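Local atomic coordinates of TetR-family transcriptional regulator (Pectobacterium atrosepticum, PDB entry 2HYT), a protein that probably binds regulatory DNA through an N-terminal helix-turn-helix motif and so controls transcription, as other members of the TetR family do. Residues A[165-170]-A[178-183]; A[65-70]-A[102-107]. One frame throughout, in Å; residues are numbered along the deposited sequence.

Contact 1. Residues A[165-170]-A[178-183]; sequences AFWIAE and LAQGVA. With EDO (1,2-ethanediol), chain C.
Trp167 reaches Gln180 and Gly181 with the far rim of its indole. The benzo edge leads: CH2 lies 3.5 Å from Gln180 OE1, close to the ring plane, and CZ3 comes to 4.3 Å from Gly181 N. Amide and indole planes are 23° apart, although the side chains cross at about a right angle. Trp167 CG stands anti to its own backbone N (chi1 178°), which carries the ring toward 178-183. Beside the indole, Ile168 sends CD1 to within 3.9 Å of Leu178 CA, and the same methyl lies 4.0 Å from Leu178 CD1. No hydrogen bond joins the segments; the indole NE1 is satisfied by Gln151 of the second subunit. At the pyrrole edge of Trp167 sits an ethanediol, probably a crystallisation additive, whose hydroxyls both donate to Glu170; its O2 lies 2.6 Å from Glu170 OE2, an oxygen that also takes salt bridges from Arg114 and Arg126 of the second subunit. The axes of the two segments run nearly antiparallel (159°) and approach to 9.9 Å, as in a helical hairpin. Leu97 of helix 85-98 and Leu101 touch both Ile168 and Leu178, while Leu110 of helix 103-117 packs on Ala165 and Ala169.

Contact 2. Residues A[65-70]-A[102-107]; sequences EQIDAE and EPEIQR. With EDO (1,2-ethanediol), chain D.
Ile67 thrusts a methyl against the carboxylate end of Glu104, an odd pairing for a buried helix contact: CD1 lies 3.6 Å from Glu104 CD, and the two side chains point at each other from facing helices. Glu104 has CG anti to the backbone N (chi1 -176°), which carries its chain toward 65-70. Ile67 CD1 also touches the aliphatic stem, 3.7 Å from Glu104 CG. The other branch of Ile67 meets a purely apolar partner: CG2 is 4.2 Å from Ile105 CG1, the isoleucines lying alongside and running opposite ways. The contact joins helix 56-81 to the first turn of helix 103-117, whose Ile108 and Val109 also pack on Ile67. An ethanediol, probably from the crystallisation liquor, donates O2 to Glu104 OE1 at 2.7 Å; Arg74 also bonds to it. Beside the diol, Glu70 OE1 and Glu104 OE1 remain 5.1 Å apart. No hydrogen bond joins the segments; they meet by van der Waals contact, partly against the carboxylate itself. Arg22 of helix 7-28 forms salt bridges with both glutamates, and this shared positive charge probably offsets their mutual repulsion and helps keep both ionised.

In the fold
The two contacts follow one another along the chain: both segments of contact 2 precede those of contact 1, and their centres lie about 16 Å apart. They share no helix. Contact 2 joins helix 56-81 to the start of helix 103-117, about 6 Å from the centre of the chain; contact 1 pairs helices 150-170 and 174-190, about 14 Å from it and next to the second subunit. Helix 103-117 links them, since Gln106 CG of contact 2 lies 4.2 Å from Ala169 CB of contact 1. Through Arg22, contact 2 also reaches helix 7-28, so the two contacts form part of the connection between that helix, next to the predicted helix-turn-helix, and the subunit interface.

Contact 1. Residues A[165-170]-A[178-183]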
loop_
_atom_site.group_PDB
_atom_site.type_symbol
_atom_site.label_atom_id
_atom_site.label_comp_id
_atom_site.label_asym_id
_atom_site.label_seq_id
_atom_site.Cartn_x
_atom_site.Cartn_y
_atom_site.Cartn_z
ATOM N N ALA A 165 2.524 3.954 8.494
ATOM C CA ALA A 165 1.753 5.203 8.693
ATOM C C ALA A 165 0.261 4.932 8.791
ATOM O O ALA A 165 -0.406 5.463 9.680
ATOM C CB ALA A 165 2.061 6.213 7.620
ATOM N N PHE A 166 -0.272 4.079 7.927
ATOM C CA PHE A 166 -1.679 3.656 8.038
ATOM C C PHE A 166 -1.976 3.071 9.400
ATOM O O PHE A 166 -2.995 3.431 10.032
ATOM C CB PHE A 166 -2.036 2.614 6.989
ATOM C CG PHE A 166 -2.231 3.166 5.604
ATOM C CD1 PHE A 166 -2.984 4.322 5.382
ATOM C CD2 PHE A 166 -1.775 2.462 4.496
ATOM C CE1 PHE A 166 -3.185 4.787 4.083
ATOM C CE2 PHE A 166 -1.969 2.951 3.204
ATOM C CZ PHE A 166 -2.706 4.102 3.016
ATOM N N TRP A 167 -1.086 2.203 9.840
ATOM C CA TRP A 167 -1.221 1.472 11.095
ATOM C C TRP A 167 -1.221 2.487 12.233
ATOM O O TRP A 167 -2.102 2.484 13.107
ATOM C CB TRP A 167 -0.102 0.446 11.230
ATOM C CG TRP A 167 -0.138 -0.293 12.491
ATOM C CD1 TRP A 167 -1.043 -1.249 12.867
ATOM C CD2 TRP A 167 0.760 -0.134 13.607
ATOM N NE1 TRP A 167 -0.751 -1.710 14.117
ATOM C CE2 TRP A 167 0.347 -1.039 14.598
ATOM C CE3 TRP A 167 1.882 0.659 13.845
ATOM C CZ2 TRP A 167 0.990 -1.147 15.802
ATOM C CZ3 TRP A 167 2.530 0.535 15.057
ATOM C CH2 TRP A 167 2.057 -0.320 16.028
ATOM N N ILE A 168 -0.291 3.422 12.204
ATOM C CA ILE A 168 -0.238 4.426 13.282
ATOM C C ILE A 168 -1.542 5.231 13.304
ATOM O O ILE A 168 -2.078 5.530 14.387
ATOM C CB ILE A 168 0.968 5.359 13.104
ATOM C CG1 ILE A 168 2.260 4.603 13.357
ATOM C CG2 ILE A 168 0.867 6.574 14.004
ATOM C CD1 ILE A 168 3.544 5.238 12.787
ATOM N N ALA A 169 -2.061 5.556 12.128
ATOM C CA ALA A 169 -3.268 6.380 11.994
ATOM C C ALA A 169 -4.558 5.614 12.354
ATOM O O ALA A 169 -5.583 6.253 12.557
ATOM C CB ALA A 169 -3.335 7.012 10.581
ATOM N N GLU A 170 -4.488 4.277 12.446
ATOM C CA GLU A 170 -5.610 3.382 12.872
ATOM C C GLU A 170 -5.779 3.331 14.394
ATOM O O GLU A 170 -6.853 2.945 14.893
ATOM C CB GLU A 170 -5.343 1.931 12.463
ATOM C CG GLU A 170 -5.655 1.603 11.038
ATOM C CD GLU A 170 -5.113 0.251 10.578
ATOM O OE1 GLU A 170 -4.421 -0.479 11.324
ATOM O OE2 GLU A 170 -5.382 -0.084 9.431
ATOM N N LEU A 178 3.237 5.213 17.162
ATOM C CA LEU A 178 4.404 5.884 16.539
ATOM C C LEU A 178 5.765 5.444 17.120
ATOM O O LEU A 178 6.710 5.143 16.380
ATOM C CB LEU A 178 4.250 7.420 16.580
ATOM C CG LEU A 178 5.449 8.258 16.141
ATOM C CD1 LEU A 178 5.852 7.939 14.686
ATOM C CD2 LEU A 178 5.204 9.760 16.318
ATOM N N ALA A 179 5.888 5.427 18.447
ATOM C CA ALA A 179 7.124 4.982 19.089
ATOM C C ALA A 179 7.488 3.535 18.711
ATOM O O ALA A 179 8.635 3.187 18.410
ATOM C CB ALA A 179 6.962 5.110 20.618
ATOM N N GLN A 180 6.486 2.678 18.726
ATOM C CA GLN A 180 6.650 1.261 18.327
ATOM C C GLN A 180 7.082 1.144 16.883
ATOM O O GLN A 180 7.967 0.352 16.556
ATOM C CB GLN A 180 5.366 0.486 18.548
ATOM C CG GLN A 180 5.003 0.356 20.027
ATOM C CD GLN A 180 3.666 -0.234 20.252
ATOM O OE1 GLN A 180 2.718 0.017 19.493
ATOM N NE2 GLN A 180 3.556 -1.056 21.320
ATOM N N GLY A 181 6.439 1.919 16.021
ATOM C CA GLY A 181 6.806 1.916 14.604
ATOM C C GLY A 181 8.225 2.348 14.340
ATOM O O GLY A 181 8.968 1.718 13.567
ATOM N N VAL A 182 8.619 3.431 15.004
ATOM C CA VAL A 182 9.957 3.943 14.830
ATOM C C VAL A 182 10.971 2.936 15.337
ATOM O O VAL A 182 11.999 2.714 14.702
ATOM C CB VAL A 182 10.129 5.292 15.510
ATOM C CG1 VAL A 182 11.587 5.637 15.632
ATOM C CG2 VAL A 182 9.385 6.391 14.707
ATOM N N ALA A 183 10.698 2.310 16.485
ATOM C CA ALA A 183 11.660 1.334 17.027
ATOM C C ALA A 183 11.790 0.143 16.096
ATOM O O ALA A 183 12.875 -0.371 15.907
ATOM C CB ALA A 183 11.262 0.877 18.430
HETATM C C1 EDO C . -1.900 -2.526 9.274
HETATM O O1 EDO C . -2.825 -2.728 10.349
HETATM C C2 EDO C . -2.363 -1.277 8.534
HETATM O O2 EDO C . -3.699 -1.453 8.055
#

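Contact 2. Residues A[65-70]-A[102-107]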
loop_
_atom_site.group_PDB
_atom_site.type_symbol
_atom_site.label_atom_id
_atom_site.label_comp_id
_atom_site.label_asym_id
_atom_site.label_seq_id
_atom_site.Cartn_x
_atom_site.Cartn_y
_atom_site.Cartn_z
ATOM N N GLU A 65 -3.301 15.652 -3.609
ATOM C CA GLU A 65 -2.194 16.026 -4.479
ATOM C C GLU A 65 -1.366 17.175 -3.878
ATOM O O GLU A 65 -0.127 17.129 -3.893
ATOM C CB GLU A 65 -2.698 16.375 -5.866
ATOM C CG GLU A 65 -1.630 16.892 -6.807
ATOM C CD GLU A 65 -2.170 17.236 -8.184
ATOM O OE1 GLU A 65 -3.291 17.802 -8.287
ATOM O OE2 GLU A 65 -1.434 16.995 -9.164
ATOM N N GLN A 66 -2.033 18.206 -3.341
ATOM C CA GLN A 66 -1.326 19.339 -2.744
ATOM C C GLN A 66 -0.585 18.919 -1.491
ATOM O O GLN A 66 0.568 19.277 -1.293
ATOM C CB GLN A 66 -2.277 20.437 -2.324
ATOM C CG GLN A 66 -2.612 21.448 -3.343
ATOM C CD GLN A 66 -3.205 22.680 -2.686
ATOM O OE1 GLN A 66 -3.790 22.602 -1.602
ATOM N NE2 GLN A 66 -3.014 23.827 -3.307
ATOM N N ILE A 67 -1.273 18.190 -0.634
ATOM C CA ILE A 67 -0.662 17.678 0.568
ATOM C C ILE A 67 0.562 16.814 0.235
ATOM O O ILE A 67 1.612 16.978 0.865
ATOM C CB ILE A 67 -1.649 16.882 1.425
ATOM C CG1 ILE A 67 -2.756 17.801 1.942
ATOM C CG2 ILE A 67 -0.943 16.265 2.614
ATOM C CD1 ILE A 67 -3.928 17.069 2.700
ATOM N N ASP A 68 0.451 15.940 -0.746
ATOM C CA ASP A 68 1.554 15.066 -1.167
ATOM C C ASP A 68 2.779 15.891 -1.556
ATOM O O ASP A 68 3.913 15.569 -1.169
ATOM C CB ASP A 68 1.132 14.238 -2.373
ATOM C CG ASP A 68 0.243 13.041 -2.012
ATOM O OD1 ASP A 68 0.032 12.750 -0.823
ATOM O OD2 ASP A 68 -0.246 12.403 -2.969
ATOM N N ALA A 69 2.547 16.936 -2.347
ATOM C CA ALA A 69 3.633 17.813 -2.787
ATOM C C ALA A 69 4.342 18.477 -1.631
ATOM O O ALA A 69 5.569 18.572 -1.616
ATOM C CB ALA A 69 3.131 18.855 -3.815
ATOM N N GLU A 70 3.559 18.927 -0.652
ATOM C CA GLU A 70 4.098 19.516 0.565
ATOM C C GLU A 70 4.915 18.513 1.357
ATOM O O GLU A 70 5.987 18.844 1.847
ATOM C CB GLU A 70 2.972 20.083 1.409
ATOM C CG GLU A 70 2.357 21.322 0.688
ATOM C CD GLU A 70 1.127 21.888 1.367
ATOM O OE1 GLU A 70 0.860 21.534 2.526
ATOM O OE2 GLU A 70 0.389 22.664 0.715
ATOM N N GLU A 102 0.105 14.104 12.513
ATOM C CA GLU A 102 -0.308 15.474 12.228
ATOM C C GLU A 102 -1.761 15.444 11.787
ATOM O O GLU A 102 -2.141 14.656 10.925
ATOM C CB GLU A 102 0.588 16.089 11.131
ATOM C CG GLU A 102 2.047 16.144 11.551
ATOM C CD GLU A 102 2.948 16.800 10.536
ATOM O OE1 GLU A 102 2.431 17.298 9.491
ATOM O OE2 GLU A 102 4.187 16.841 10.788
ATOM N N PRO A 103 -2.612 16.280 12.389
ATOM C CA PRO A 103 -4.049 16.109 12.091
ATOM C C PRO A 103 -4.463 16.081 10.619
ATOM O O PRO A 103 -5.318 15.263 10.245
ATOM C CB PRO A 103 -4.705 17.282 12.855
ATOM C CG PRO A 103 -3.789 17.562 13.920
ATOM C CD PRO A 103 -2.387 17.284 13.434
ATOM N N GLU A 104 -3.904 16.937 9.756
ATOM C CA GLU A 104 -4.335 16.906 8.382
ATOM C C GLU A 104 -3.958 15.615 7.649
ATOM O O GLU A 104 -4.752 15.052 6.911
ATOM C CB GLU A 104 -3.767 18.095 7.592
ATOM C CG GLU A 104 -4.303 18.108 6.193
ATOM C CD GLU A 104 -4.030 19.404 5.489
ATOM O OE1 GLU A 104 -2.863 19.827 5.538
ATOM O OE2 GLU A 104 -4.970 19.944 4.859
ATOM N N ILE A 105 -2.714 15.193 7.819
ATOM C CA ILE A 105 -2.223 13.978 7.189
ATOM C C ILE A 105 -2.947 12.781 7.755
ATOM O O ILE A 105 -3.406 11.905 7.020
ATOM C CB ILE A 105 -0.672 13.910 7.346
ATOM C CG1 ILE A 105 -0.059 15.069 6.538
ATOM C CG2 ILE A 105 -0.115 12.549 6.888
ATOM C CD1 ILE A 105 1.454 15.233 6.728
ATOM N N GLN A 106 -3.043 12.719 9.075
ATOM C CA GLN A 106 -3.707 11.629 9.720
ATOM C C GLN A 106 -5.096 11.423 9.171
ATOM O O GLN A 106 -5.535 10.302 8.930
ATOM C CB GLN A 106 -3.760 11.898 11.230
ATOM C CG GLN A 106 -4.431 10.842 12.012
ATOM C CD GLN A 106 -4.524 11.239 13.480
ATOM O OE1 GLN A 106 -5.145 12.260 13.814
ATOM N NE2 GLN A 106 -3.853 10.495 14.336
ATOM N N ARG A 107 -5.845 12.520 9.069
ATOM C CA ARG A 107 -7.252 12.434 8.732
ATOM C C ARG A 107 -7.457 12.382 7.236
ATOM O O ARG A 107 -7.960 11.382 6.716
ATOM C CB ARG A 107 -7.969 13.607 9.350
ATOM C CG ARG A 107 -8.136 13.409 10.869
ATOM C CD ARG A 107 -9.101 14.440 11.440
ATOM N NE ARG A 107 -8.496 15.758 11.481
ATOM C CZ ARG A 107 -9.150 16.908 11.674
ATOM N NH1 ARG A 107 -10.472 16.938 11.812
ATOM N NH2 ARG A 107 -8.457 18.047 11.722
HETATM C C1 EDO D . 1.487 18.840 4.525
HETATM O O1 EDO D . 2.801 19.149 5.010
HETATM C C2 EDO D . 0.508 19.571 5.448
HETATM O O2 EDO D . -0.421 18.672 6.038
#